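Local coordinates for protein similar to yteR (Bacilus subtilis) (Clostridium acetobutylicum, PDB 4WU0) that probably hydrolyses unsaturated rhamnogalacturonan fragments released from pectin, as a family 105 glycoside hydrolase, at residues E114-H119 and T156-I161; F138-V143 and K150-I155; S194-G199 and L252-R257; Y318-G323 and A333-E338. All coordinates share one frame; numbering follows the deposited sequence.

Contact 1: E114-H119 and T156-I161; sequences ENVFWH and THQFII
One face of the Phe117 ring receives the amide nitrogen of Gln158, with NE2 3.3 Å above the ring plane and displaced toward the rim. The amide plane stands 71° from the ring, so the amide meets the ring steeply instead of lying flat on it. The His157 ring carries Ile161 CG1 over one face and takes Glu114 O at its edge, where NE2 donates to that carbonyl across 3.0 Å in a bent bond (132°). Gln158 is the central side chain: CG lies anti to its carbonyl carbon, and the extended chain puts OE1 3.0 Å from Phe117 N. That N-H bond is nearly straight (164°), although the donor sits above the plane of the amide carbonyl. A residue with both an acceptor and a donor suits the place, since NE2 also bonds to Asp154 OD1, one turn earlier, which fixes the flip of the amide. Ile161 supplies the apolar contact, its CG2 resting 3.6 Å from Val116 CG2; the same methyl lies 3.4 Å from Glu114 OE1, whose hydrogen bond comes from Asn165 ND2. The loop between helix 93-108 and strand 126-128 is thereby laid along helix 152-166, whose Phe159 points away from that loop and packs among helices 129-146, 199-215 and 223-240.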
loop_
_atom_site.group_PDB
_atom_site.type_symbol
_atom_site.label_atom_id
_atom_site.label_comp_id
_atom_site.label_asym_id
_atom_site.label_seq_id
_atom_site.Cartn_x
_atom_site.Cartn_y
_atom_site.Cartn_z
ATOM N N GLU A 114 -11.878 18.859 5.918
ATOM C CA GLU A 114 -11.943 18.754 4.455
ATOM C C GLU A 114 -12.398 17.376 3.971
ATOM O O GLU A 114 -12.152 16.993 2.819
ATOM C CB GLU A 114 -10.587 19.091 3.855
ATOM C CG GLU A 114 -10.108 20.475 4.211
ATOM C CD GLU A 114 -8.679 20.710 3.800
ATOM O OE1 GLU A 114 -7.795 20.011 4.350
ATOM O OE2 GLU A 114 -8.457 21.588 2.935
ATOM N N ASN A 115 -13.053 16.633 4.857
ATOM C CA ASN A 115 -13.724 15.380 4.503
ATOM C C ASN A 115 -12.826 14.213 4.145
ATOM O O ASN A 115 -13.243 13.287 3.436
ATOM C CB ASN A 115 -14.790 15.616 3.415
ATOM C CG ASN A 115 -16.122 16.003 4.013
ATOM O OD1 ASN A 115 -16.621 15.321 4.908
ATOM N ND2 ASN A 115 -16.683 17.130 3.562
ATOM N N VAL A 116 -11.610 14.206 4.686
ATOM C CA VAL A 116 -10.714 13.065 4.536
ATOM C C VAL A 116 -10.842 12.167 5.763
ATOM O O VAL A 116 -10.906 12.654 6.890
ATOM C CB VAL A 116 -9.252 13.524 4.374
ATOM C CG1 VAL A 116 -8.335 12.357 4.168
ATOM C CG2 VAL A 116 -9.142 14.542 3.228
ATOM N N PHE A 117 -10.906 10.862 5.560
ATOM C CA PHE A 117 -10.945 9.929 6.689
ATOM C C PHE A 117 -9.764 10.169 7.657
ATOM O O PHE A 117 -8.594 10.211 7.239
ATOM C CB PHE A 117 -10.822 8.485 6.195
ATOM C CG PHE A 117 -11.941 8.019 5.285
ATOM C CD1 PHE A 117 -13.274 8.235 5.605
ATOM C CD2 PHE A 117 -11.642 7.309 4.135
ATOM C CE1 PHE A 117 -14.291 7.773 4.764
ATOM C CE2 PHE A 117 -12.637 6.836 3.302
ATOM C CZ PHE A 117 -13.964 7.070 3.616
ATOM N N TRP A 118 -10.062 10.265 8.939
ATOM C CA TRP A 118 -9.038 10.115 9.958
ATOM C C TRP A 118 -8.367 8.743 9.806
ATOM O O TRP A 118 -9.010 7.744 9.499
ATOM C CB TRP A 118 -9.641 10.124 11.357
ATOM C CG TRP A 118 -10.223 11.406 11.829
ATOM C CD1 TRP A 118 -10.279 12.599 11.157
ATOM C CD2 TRP A 118 -10.817 11.636 13.108
ATOM N NE1 TRP A 118 -10.878 13.556 11.946
ATOM C CE2 TRP A 118 -11.237 12.985 13.142
ATOM C CE3 TRP A 118 -11.058 10.824 14.223
ATOM C CZ2 TRP A 118 -11.848 13.545 14.256
ATOM C CZ3 TRP A 118 -11.679 11.377 15.329
ATOM C CH2 TRP A 118 -12.075 12.725 15.336
ATOM N N HIS A 119 -7.072 8.695 10.051
ATOM C CA HIS A 119 -6.357 7.434 9.961
ATOM C C HIS A 119 -6.961 6.366 10.915
ATOM O O HIS A 119 -7.201 5.206 10.511
ATOM C CB HIS A 119 -4.883 7.645 10.255
ATOM C CG HIS A 119 -4.069 6.457 9.893
ATOM N ND1 HIS A 119 -4.025 5.984 8.598
ATOM C CD2 HIS A 119 -3.342 5.600 10.643
ATOM C CE1 HIS A 119 -3.291 4.887 8.567
ATOM N NE2 HIS A 119 -2.864 4.636 9.793
ATOM N N THR A 156 -11.858 10.641 -4.860
ATOM C CA THR A 156 -10.854 11.457 -5.534
ATOM C C THR A 156 -10.528 12.714 -4.727
ATOM O O THR A 156 -9.381 13.131 -4.646
ATOM C CB THR A 156 -11.259 11.823 -6.976
ATOM O OG1 THR A 156 -12.512 12.504 -6.994
ATOM C CG2 THR A 156 -11.368 10.564 -7.812
ATOM N N HIS A 157 -11.542 13.321 -4.130
ATOM C CA HIS A 157 -11.331 14.491 -3.268
ATOM C C HIS A 157 -10.343 14.163 -2.147
ATOM O O HIS A 157 -9.488 14.991 -1.784
ATOM C CB HIS A 157 -12.674 14.920 -2.676
ATOM C CG HIS A 157 -12.596 16.105 -1.767
ATOM N ND1 HIS A 157 -12.433 17.396 -2.228
ATOM C CD2 HIS A 157 -12.667 16.194 -0.417
ATOM C CE1 HIS A 157 -12.424 18.229 -1.203
ATOM N NE2 HIS A 157 -12.559 17.523 -0.093
ATOM N N GLN A 158 -10.418 12.952 -1.606
ATOM C CA GLN A 158 -9.491 12.581 -0.537
ATOM C C GLN A 158 -8.046 12.536 -1.021
ATOM O O GLN A 158 -7.141 12.993 -0.327
ATOM C CB GLN A 158 -9.891 11.259 0.092
ATOM C CG GLN A 158 -11.274 11.372 0.724
ATOM C CD GLN A 158 -11.496 10.400 1.832
ATOM O OE1 GLN A 158 -10.623 10.197 2.686
ATOM N NE2 GLN A 158 -12.675 9.778 1.833
ATOM N N PHE A 159 -7.820 12.018 -2.222
ATOM C CA PHE A 159 -6.480 12.053 -2.798
ATOM C C PHE A 159 -5.979 13.461 -3.034
ATOM O O PHE A 159 -4.808 13.752 -2.791
ATOM C CB PHE A 159 -6.431 11.292 -4.128
ATOM C CG PHE A 159 -6.346 9.809 -3.953
ATOM C CD1 PHE A 159 -5.125 9.201 -3.804
ATOM C CD2 PHE A 159 -7.492 9.035 -3.886
ATOM C CE1 PHE A 159 -5.026 7.837 -3.619
ATOM C CE2 PHE A 159 -7.412 7.665 -3.700
ATOM C CZ PHE A 159 -6.178 7.063 -3.567
ATOM N N ILE A 160 -6.860 14.328 -3.535
ATOM C CA ILE A 160 -6.477 15.691 -3.876
ATOM C C ILE A 160 -6.137 16.517 -2.631
ATOM O O ILE A 160 -5.167 17.253 -2.617
ATOM C CB ILE A 160 -7.587 16.353 -4.700
ATOM C CG1 ILE A 160 -7.618 15.723 -6.091
ATOM C CG2 ILE A 160 -7.387 17.858 -4.816
ATOM C CD1 ILE A 160 -8.879 16.003 -6.905
ATOM N N ILE A 161 -6.949 16.386 -1.600
ATOM C CA ILE A 161 -6.718 17.106 -0.351
ATOM C C ILE A 161 -5.455 16.576 0.328
ATOM O O ILE A 161 -4.703 17.336 0.928
ATOM C CB ILE A 161 -7.929 16.982 0.583
ATOM C CG1 ILE A 161 -9.144 17.689 -0.008
ATOM C CG2 ILE A 161 -7.619 17.539 1.983
ATOM C CD1 ILE A 161 -8.970 19.161 -0.252
#

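Contact 2: F138-V143 and K150-I155; sequences FYAKYV and KEFDDI
Two consecutive helices pass close at the turn that joins them, with the CA atoms of Ala140 and Phe152 6.5 Å apart. Tyr139, its CG anti to the backbone N (chi1 -172°), sends its hydroxyl across to Glu151, donating from OH to the anti lone pair of OE1 at 2.5 Å. A water gives protons both to Tyr139 OH and to Asp154 OD2, which lies at the ring edge and forms a salt bridge with Arg111; Glu151 OE1 likewise pairs with Arg103 of helix 93-108. These arginines probably keep both acids ionised. Helices 129-146 and 152-166 follow each other in the chain and belong to the (alpha/alpha)6 barrel expected of the six-hairpin clan. Apolar chains pack beside these polar groups: Ile155 CD1 sits over the Tyr139 face, 4.0 Å from the ring centroid, and Val143 CG1 lies 3.7 Å from that of Phe152 in a second CH-pi contact. Small Ala140 lets Ile155 CD1 come within 3.5 Å of its backbone N.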
loop_
_atom_site.group_PDB
_atom_site.type_symbol
_atom_site.label_atom_id
_atom_site.label_comp_id
_atom_site.label_asym_id
_atom_site.label_seq_id
_atom_site.Cartn_x
_atom_site.Cartn_y
_atom_site.Cartn_z
ATOM N N PHE A 138 -9.631 0.954 -1.237
ATOM C CA PHE A 138 -10.600 -0.112 -1.074
ATOM C C PHE A 138 -11.987 0.394 -1.463
ATOM O O PHE A 138 -12.741 -0.290 -2.168
ATOM C CB PHE A 138 -10.663 -0.609 0.363
ATOM C CG PHE A 138 -11.964 -1.298 0.693
ATOM C CD1 PHE A 138 -12.267 -2.524 0.134
ATOM C CD2 PHE A 138 -12.911 -0.703 1.514
ATOM C CE1 PHE A 138 -13.495 -3.164 0.417
ATOM C CE2 PHE A 138 -14.117 -1.338 1.800
ATOM C CZ PHE A 138 -14.398 -2.573 1.252
ATOM N N TYR A 139 -12.316 1.598 -0.994
ATOM C CA TYR A 139 -13.623 2.188 -1.260
ATOM C C TYR A 139 -13.826 2.305 -2.780
ATOM O O TYR A 139 -14.884 1.984 -3.299
ATOM C CB TYR A 139 -13.730 3.547 -0.535
ATOM C CG TYR A 139 -15.077 4.214 -0.533
ATOM C CD1 TYR A 139 -16.234 3.528 -0.879
ATOM C CD2 TYR A 139 -15.197 5.539 -0.132
ATOM C CE1 TYR A 139 -17.447 4.160 -0.872
ATOM C CE2 TYR A 139 -16.408 6.169 -0.122
ATOM C CZ TYR A 139 -17.529 5.481 -0.490
ATOM O OH TYR A 139 -18.748 6.134 -0.480
ATOM N N ALA A 140 -12.789 2.707 -3.509
ATOM C CA ALA A 140 -12.886 2.778 -4.965
ATOM C C ALA A 140 -13.174 1.425 -5.602
ATOM O O ALA A 140 -14.013 1.310 -6.494
ATOM C CB ALA A 140 -11.603 3.382 -5.559
ATOM N N LYS A 141 -12.458 0.390 -5.163
ATOM C CA LYS A 141 -12.706 -0.949 -5.686
ATOM C C LYS A 141 -14.115 -1.414 -5.341
ATOM O O LYS A 141 -14.771 -2.061 -6.145
ATOM C CB LYS A 141 -11.637 -1.920 -5.190
ATOM C CG LYS A 141 -10.246 -1.552 -5.737
ATOM C CD LYS A 141 -9.149 -2.413 -5.176
ATOM C CE LYS A 141 -7.836 -2.173 -5.931
ATOM N NZ LYS A 141 -7.898 -2.654 -7.349
ATOM N N TYR A 142 -14.588 -1.072 -4.147
ATOM C CA TYR A 142 -15.917 -1.463 -3.730
ATOM C C TYR A 142 -16.959 -0.779 -4.621
ATOM O O TYR A 142 -17.906 -1.410 -5.087
ATOM C CB TYR A 142 -16.142 -1.078 -2.269
ATOM C CG TYR A 142 -17.441 -1.589 -1.705
ATOM C CD1 TYR A 142 -18.618 -0.890 -1.902
ATOM C CD2 TYR A 142 -17.498 -2.772 -0.995
ATOM C CE1 TYR A 142 -19.815 -1.359 -1.403
ATOM C CE2 TYR A 142 -18.673 -3.232 -0.498
ATOM C CZ TYR A 142 -19.831 -2.547 -0.721
ATOM O OH TYR A 142 -21.016 -3.032 -0.207
ATOM N N VAL A 143 -16.780 0.516 -4.847
ATOM C CA VAL A 143 -17.757 1.269 -5.652
ATOM C C VAL A 143 -17.809 0.746 -7.081
ATOM O O VAL A 143 -18.886 0.657 -7.672
ATOM C CB VAL A 143 -17.416 2.783 -5.649
ATOM C CG1 VAL A 143 -18.251 3.570 -6.664
ATOM C CG2 VAL A 143 -17.576 3.339 -4.240
ATOM N N LYS A 150 -21.288 8.132 -8.210
ATOM C CA LYS A 150 -21.112 9.443 -7.596
ATOM C C LYS A 150 -20.116 9.384 -6.421
ATOM O O LYS A 150 -19.451 10.385 -6.098
ATOM C CB LYS A 150 -22.453 9.981 -7.102
ATOM C CG LYS A 150 -22.445 11.471 -6.775
ATOM C CD LYS A 150 -22.003 12.300 -7.980
ATOM C CE LYS A 150 -22.190 13.790 -7.769
ATOM N NZ LYS A 150 -21.556 14.562 -8.889
ATOM N N GLU A 151 -20.015 8.218 -5.788
ATOM C CA GLU A 151 -19.140 8.059 -4.627
ATOM C C GLU A 151 -17.684 8.215 -4.990
ATOM O O GLU A 151 -16.844 8.488 -4.129
ATOM C CB GLU A 151 -19.367 6.703 -3.967
ATOM C CG GLU A 151 -20.748 6.592 -3.357
ATOM C CD GLU A 151 -21.048 5.213 -2.810
ATOM O OE1 GLU A 151 -20.553 4.888 -1.720
ATOM O OE2 GLU A 151 -21.808 4.458 -3.453
ATOM N N PHE A 152 -17.351 8.038 -6.255
ATOM C CA PHE A 152 -15.960 8.264 -6.658
ATOM C C PHE A 152 -15.508 9.709 -6.375
ATOM O O PHE A 152 -14.311 9.951 -6.175
ATOM C CB PHE A 152 -15.753 7.945 -8.144
ATOM C CG PHE A 152 -15.731 6.474 -8.468
ATOM C CD1 PHE A 152 -14.823 5.627 -7.869
ATOM C CD2 PHE A 152 -16.580 5.949 -9.439
ATOM C CE1 PHE A 152 -14.786 4.275 -8.185
ATOM C CE2 PHE A 152 -16.536 4.593 -9.760
ATOM C CZ PHE A 152 -15.632 3.763 -9.125
ATOM N N ASP A 153 -16.432 10.665 -6.382
ATOM C CA ASP A 153 -16.084 12.068 -6.134
ATOM C C ASP A 153 -15.483 12.243 -4.743
ATOM O O ASP A 153 -14.597 13.065 -4.541
ATOM C CB ASP A 153 -17.330 12.974 -6.200
ATOM C CG ASP A 153 -17.919 13.125 -7.598
ATOM O OD1 ASP A 153 -17.472 12.467 -8.561
ATOM O OD2 ASP A 153 -18.887 13.917 -7.719
ATOM N N ASP A 154 -16.012 11.488 -3.788
ATOM C CA ASP A 154 -15.542 11.498 -2.404
ATOM C C ASP A 154 -14.111 10.988 -2.380
ATOM O O ASP A 154 -13.214 11.643 -1.847
ATOM C CB ASP A 154 -16.477 10.607 -1.577
ATOM C CG ASP A 154 -16.087 10.494 -0.110
ATOM O OD1 ASP A 154 -15.042 11.029 0.323
ATOM O OD2 ASP A 154 -16.853 9.832 0.611
ATOM N N ILE A 155 -13.907 9.831 -2.996
ATOM C CA ILE A 155 -12.609 9.187 -3.051
ATOM C C ILE A 155 -11.559 10.085 -3.695
ATOM O O ILE A 155 -10.464 10.273 -3.138
ATOM C CB ILE A 155 -12.733 7.858 -3.806
ATOM C CG1 ILE A 155 -13.544 6.873 -2.953
ATOM C CG2 ILE A 155 -11.359 7.273 -4.180
ATOM C CD1 ILE A 155 -14.314 5.856 -3.765
HETATM O O HOH W 1 -19.228 8.786 -0.079
#

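Contact 3: S194-G199 and L252-R257; sequences SPHFWG and LDEGER
A bound water is gripped by three partners: His196 ND1 at 2.8 Å, Phe197 N, which donates to it at 2.9 Å, and Asp253 OD1, which accepts from it at 2.7 Å. The water bridges the two loops, adding to the direct backbone bond beside it. Asp253 holds its carboxylate in the crowded position between backbone N and carbonyl carbon (chi1 63°), and so also reaches the edge of the Phe197 ring. There OD2 lies 3.6 Å from CE2, with the carboxylate and ring planes 70° apart, an approach in which the electropositive ring hydrogens probably suit the acid. In that backbone bond Leu252 N donates to Phe197 O almost along the C=O axis, 2.9 Å away and close to linear (169°). Of the two loops, one runs from strand 177-179 into helix 199-215, with Trp198 at the N-cap; the other joins helices 223-240 and 264-279 of the (alpha/alpha)6 barrel. Leu252 packs its CG 3.7 Å from Gly199 CA, at the first turn of the helix. Farther out, Glu254 OE2 comes to the edge of the His196 ring, 3.5 Å from CE1. Its other oxygen, OE1, holds a weak salt bridge with Arg257 across a type I turn, while the Arg257 guanidinium makes a cation-pi contact with Phe332.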
loop_
_atom_site.group_PDB
_atom_site.type_symbol
_atom_site.label_atom_id
_atom_site.label_comp_id
_atom_site.label_asym_id
_atom_site.label_seq_id
_atom_site.Cartn_x
_atom_site.Cartn_y
_atom_site.Cartn_z
ATOM N N SER A 194 4.552 15.744 9.660
ATOM C CA SER A 194 5.595 14.967 10.317
ATOM C C SER A 194 6.954 15.337 9.702
ATOM O O SER A 194 7.006 16.019 8.687
ATOM C CB SER A 194 5.298 13.473 10.189
ATOM O OG SER A 194 5.281 13.064 8.831
ATOM N N PRO A 195 8.071 14.903 10.322
ATOM C CA PRO A 195 9.361 15.461 9.902
ATOM C C PRO A 195 9.979 14.915 8.612
ATOM O O PRO A 195 10.821 15.613 8.016
ATOM C CB PRO A 195 10.286 15.115 11.087
ATOM C CG PRO A 195 9.361 14.958 12.233
ATOM C CD PRO A 195 8.165 14.300 11.666
ATOM N N HIS A 196 9.614 13.700 8.219
ATOM C CA HIS A 196 10.335 13.003 7.161
ATOM C C HIS A 196 9.500 12.334 6.095
ATOM O O HIS A 196 8.329 11.986 6.288
ATOM C CB HIS A 196 11.273 11.945 7.770
ATOM C CG HIS A 196 12.459 12.541 8.445
ATOM N ND1 HIS A 196 13.462 13.171 7.744
ATOM C CD2 HIS A 196 12.781 12.666 9.760
ATOM C CE1 HIS A 196 14.364 13.636 8.590
ATOM N NE2 HIS A 196 13.969 13.344 9.820
ATOM N N PHE A 197 10.170 12.132 4.967
ATOM C CA PHE A 197 9.639 11.354 3.856
ATOM C C PHE A 197 10.041 9.900 4.057
ATOM O O PHE A 197 11.201 9.524 3.889
ATOM C CB PHE A 197 10.175 11.873 2.521
ATOM C CG PHE A 197 10.037 13.356 2.344
ATOM C CD1 PHE A 197 8.783 13.962 2.334
ATOM C CD2 PHE A 197 11.162 14.137 2.164
ATOM C CE1 PHE A 197 8.691 15.332 2.164
ATOM C CE2 PHE A 197 11.087 15.500 2.005
ATOM C CZ PHE A 197 9.846 16.104 2.005
ATOM N N TRP A 198 9.064 9.096 4.442
ATOM C CA TRP A 198 9.260 7.669 4.682
ATOM C C TRP A 198 8.960 6.900 3.413
ATOM O O TRP A 198 7.925 7.109 2.781
ATOM C CB TRP A 198 8.335 7.214 5.811
ATOM C CG TRP A 198 8.477 5.777 6.183
ATOM C CD1 TRP A 198 9.619 5.042 6.216
ATOM C CD2 TRP A 198 7.417 4.887 6.560
ATOM N NE1 TRP A 198 9.335 3.750 6.606
ATOM C CE2 TRP A 198 7.989 3.637 6.820
ATOM C CE3 TRP A 198 6.035 5.036 6.699
ATOM C CZ2 TRP A 198 7.227 2.535 7.213
ATOM C CZ3 TRP A 198 5.293 3.951 7.087
ATOM C CH2 TRP A 198 5.891 2.716 7.345
ATOM N N GLY A 199 9.880 6.022 3.031
ATOM C CA GLY A 199 9.757 5.258 1.805
ATOM C C GLY A 199 8.433 4.537 1.646
ATOM O O GLY A 199 7.746 4.670 0.625
ATOM N N LEU A 252 13.714 8.834 2.535
ATOM C CA LEU A 252 13.936 8.880 1.084
ATOM C C LEU A 252 15.018 9.830 0.595
ATOM O O LEU A 252 15.757 9.508 -0.344
ATOM C CB LEU A 252 12.629 9.250 0.374
ATOM C CG LEU A 252 11.600 8.127 0.319
ATOM C CD1 LEU A 252 10.191 8.650 -0.019
ATOM C CD2 LEU A 252 12.020 7.077 -0.673
ATOM N N ASP A 253 15.068 11.015 1.199
ATOM C CA ASP A 253 15.937 12.081 0.732
ATOM C C ASP A 253 17.232 12.218 1.521
ATOM O O ASP A 253 17.966 13.173 1.306
ATOM C CB ASP A 253 15.189 13.420 0.760
ATOM C CG ASP A 253 14.781 13.837 2.162
ATOM O OD1 ASP A 253 14.571 12.936 2.998
ATOM O OD2 ASP A 253 14.640 15.064 2.415
ATOM N N GLU A 254 17.511 11.280 2.424
ATOM C CA GLU A 254 18.666 11.373 3.307
ATOM C C GLU A 254 19.621 10.200 3.107
ATOM O O GLU A 254 20.162 9.655 4.074
ATOM C CB GLU A 254 18.202 11.431 4.764
ATOM C CG GLU A 254 17.298 12.634 5.038
ATOM C CD GLU A 254 17.860 13.642 5.993
ATOM O OE1 GLU A 254 19.086 13.652 6.223
ATOM O OE2 GLU A 254 17.053 14.443 6.513
ATOM N N GLY A 255 19.823 9.798 1.855
ATOM C CA GLY A 255 20.611 8.609 1.565
ATOM C C GLY A 255 22.048 8.603 2.075
ATOM O O GLY A 255 22.620 7.544 2.300
ATOM N N GLU A 256 22.634 9.782 2.246
ATOM C CA GLU A 256 24.031 9.890 2.683
ATOM C C GLU A 256 24.180 9.831 4.204
ATOM O O GLU A 256 25.284 9.846 4.715
ATOM C CB GLU A 256 24.645 11.203 2.190
ATOM C CG GLU A 256 25.090 11.208 0.744
ATOM C CD GLU A 256 25.975 12.409 0.431
ATOM O OE1 GLU A 256 27.217 12.246 0.399
ATOM O OE2 GLU A 256 25.432 13.518 0.235
ATOM N N ARG A 257 23.071 9.757 4.928
ATOM C CA ARG A 257 23.109 9.883 6.384
ATOM C C ARG A 257 23.283 8.526 7.067
ATOM O O ARG A 257 22.551 7.574 6.786
ATOM C CB ARG A 257 21.825 10.570 6.849
ATOM C CG ARG A 257 21.806 10.909 8.286
ATOM C CD ARG A 257 20.703 11.924 8.536
ATOM N NE ARG A 257 20.588 12.227 9.955
ATOM C CZ ARG A 257 19.650 13.014 10.458
ATOM N NH1 ARG A 257 19.597 13.237 11.756
ATOM N NH2 ARG A 257 18.751 13.559 9.658
HETATM O O HOH W 2 12.809 13.445 5.013
#

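Contact 4: Y318-G323 and A333-E338; sequences YVAGLG and AYYISE
Tyr334 reaches the loop first, its CG anti to the backbone N (chi1 164°). Its hydroxyl works in both directions: OH accepts from Gly321 N at 2.9 Å, with an N-H angle of 160°, and donates to the anti lone pair of Glu338 OE2 at 2.6 Å. The fully extended backbone at Gly321 presents its N-H to the phenol oxygen. Tyr335 carries Tyr334 CD2 over the centre of one ring face; its CE1 is 4.2 Å from Ala320 CB, and its OH bonds to His176 ND1. Ser337 turns its OG back to Tyr334 O, an in-plane bond on a carbonyl lone pair; the same oxygen also accepts from Ser337 N. In Glu338, CG, anti to the carbonyl carbon (chi1 -67°), lies 3.0 Å from Val319 O, a buried carbonyl oxygen with no polar partner, and the bend at chi2 brings the carboxylate back to the Tyr334 hydroxyl. Helix 332-337 is thus held against the loop that leaves strand 311-317, just before the chain enters strand 340-341, which pairs antiparallel with that same strand.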
loop_
_atom_site.group_PDB
_atom_site.type_symbol
_atom_site.label_atom_id
_atom_site.label_comp_id
_atom_site.label_asym_id
_atom_site.label_seq_id
_atom_site.Cartn_x
_atom_site.Cartn_y
_atom_site.Cartn_z
ATOM N N TYR A 318 9.804 -3.337 9.528
ATOM C CA TYR A 318 8.687 -4.112 10.053
ATOM C C TYR A 318 7.423 -3.253 10.289
ATOM O O TYR A 318 6.297 -3.685 9.998
ATOM C CB TYR A 318 9.088 -4.850 11.332
ATOM C CG TYR A 318 7.945 -5.578 12.002
ATOM C CD1 TYR A 318 7.241 -6.586 11.342
ATOM C CD2 TYR A 318 7.548 -5.239 13.284
ATOM C CE1 TYR A 318 6.188 -7.230 11.957
ATOM C CE2 TYR A 318 6.504 -5.885 13.903
ATOM C CZ TYR A 318 5.828 -6.878 13.235
ATOM O OH TYR A 318 4.775 -7.519 13.861
ATOM N N VAL A 319 7.626 -2.073 10.860
ATOM C CA VAL A 319 6.536 -1.197 11.280
ATOM C C VAL A 319 7.093 0.204 11.487
ATOM O O VAL A 319 8.226 0.378 11.917
ATOM C CB VAL A 319 5.864 -1.700 12.590
ATOM C CG1 VAL A 319 6.850 -1.680 13.764
ATOM C CG2 VAL A 319 4.614 -0.880 12.924
ATOM N N ALA A 320 6.301 1.201 11.150
ATOM C CA ALA A 320 6.569 2.576 11.556
ATOM C C ALA A 320 5.237 3.297 11.661
ATOM O O ALA A 320 4.263 2.937 10.983
ATOM C CB ALA A 320 7.453 3.288 10.577
ATOM N N GLY A 321 5.207 4.304 12.522
ATOM C CA GLY A 321 4.049 5.148 12.690
ATOM C C GLY A 321 4.400 6.348 13.544
ATOM O O GLY A 321 5.559 6.543 13.900
ATOM N N LEU A 322 3.396 7.167 13.861
ATOM C CA LEU A 322 3.596 8.387 14.606
ATOM C C LEU A 322 2.744 8.361 15.875
ATOM O O LEU A 322 1.667 7.760 15.907
ATOM C CB LEU A 322 3.254 9.597 13.725
ATOM C CG LEU A 322 4.279 9.654 12.584
ATOM C CD1 LEU A 322 3.772 10.365 11.377
ATOM C CD2 LEU A 322 5.557 10.304 13.085
ATOM N N GLY A 323 3.231 9.029 16.906
ATOM C CA GLY A 323 2.502 9.136 18.159
ATOM C C GLY A 323 2.220 7.775 18.753
ATOM O O GLY A 323 3.068 6.892 18.721
ATOM N N ALA A 333 16.115 9.435 13.818
ATOM C CA ALA A 333 16.462 8.372 14.761
ATOM C C ALA A 333 15.297 7.417 14.965
ATOM O O ALA A 333 15.487 6.200 14.997
ATOM C CB ALA A 333 16.956 8.956 16.081
ATOM N N TYR A 334 14.080 7.955 15.060
ATOM C CA TYR A 334 12.900 7.121 15.189
ATOM C C TYR A 334 12.762 6.164 13.987
ATOM O O TYR A 334 12.529 4.971 14.175
ATOM C CB TYR A 334 11.586 7.937 15.385
ATOM C CG TYR A 334 10.445 7.013 15.119
ATOM C CD1 TYR A 334 10.144 5.984 16.021
ATOM C CD2 TYR A 334 9.765 7.054 13.907
ATOM C CE1 TYR A 334 9.194 5.040 15.728
ATOM C CE2 TYR A 334 8.796 6.104 13.606
ATOM C CZ TYR A 334 8.531 5.102 14.503
ATOM O OH TYR A 334 7.586 4.163 14.180
ATOM N N TYR A 335 12.873 6.669 12.760
ATOM C CA TYR A 335 12.647 5.800 11.600
ATOM C C TYR A 335 13.719 4.720 11.497
ATOM O O TYR A 335 13.444 3.627 11.031
ATOM C CB TYR A 335 12.544 6.591 10.296
ATOM C CG TYR A 335 11.196 7.244 10.117
ATOM C CD1 TYR A 335 10.086 6.499 9.726
ATOM C CD2 TYR A 335 11.012 8.605 10.368
ATOM C CE1 TYR A 335 8.851 7.083 9.570
ATOM C CE2 TYR A 335 9.784 9.188 10.215
ATOM C CZ TYR A 335 8.697 8.433 9.826
ATOM O OH TYR A 335 7.443 9.009 9.671
ATOM N N ILE A 336 14.933 5.026 11.926
ATOM C CA ILE A 336 16.014 4.042 11.893
ATOM C C ILE A 336 15.873 3.038 13.045
ATOM O O ILE A 336 16.422 1.928 12.988
ATOM C CB ILE A 336 17.370 4.784 11.938
ATOM C CG1 ILE A 336 17.474 5.744 10.749
ATOM C CG2 ILE A 336 18.548 3.827 11.967
ATOM C CD1 ILE A 336 17.082 5.163 9.416
ATOM N N SER A 337 15.126 3.410 14.086
ATOM C CA SER A 337 15.016 2.555 15.271
ATOM C C SER A 337 14.133 1.324 15.065
ATOM O O SER A 337 14.214 0.360 15.850
ATOM C CB SER A 337 14.473 3.335 16.477
ATOM O OG SER A 337 13.062 3.511 16.365
ATOM N N GLU A 338 13.272 1.342 14.052
ATOM C CA GLU A 338 12.306 0.253 13.908
ATOM C C GLU A 338 12.978 -0.982 13.292
ATOM O O GLU A 338 13.992 -0.862 12.601
ATOM C CB GLU A 338 11.086 0.691 13.088
ATOM C CG GLU A 338 10.185 1.757 13.761
ATOM C CD GLU A 338 9.287 1.210 14.861
ATOM O OE1 GLU A 338 9.588 0.135 15.426
ATOM O OE2 GLU A 338 8.271 1.871 15.194
#

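Overall arrangement
The four contacts fall into two pairs. Contacts 1 and 2 share helix 152-166; their centres lie 12 Å apart and they touch where Phe117 CZ meets Tyr139 CD2 at 4.2 Å. Contacts 3 and 4 are also 12 Å apart between centres, joined by the Trp198 indole, whose CZ2 is 3.5 Å from Ala320 CB and whose CG is 3.6 Å from Tyr335 CE1. Between contacts 2 and 3 the centres are about 31 Å apart, on opposite sides of the chain's centre. Contact 2 joins two successive helices of the barrel, and contact 1 lays a loop on the second of them, whereas contacts 3 and 4 organise connecting loops, the kind of element that, in related six-hairpin enzymes, generally borders the substrate cleft.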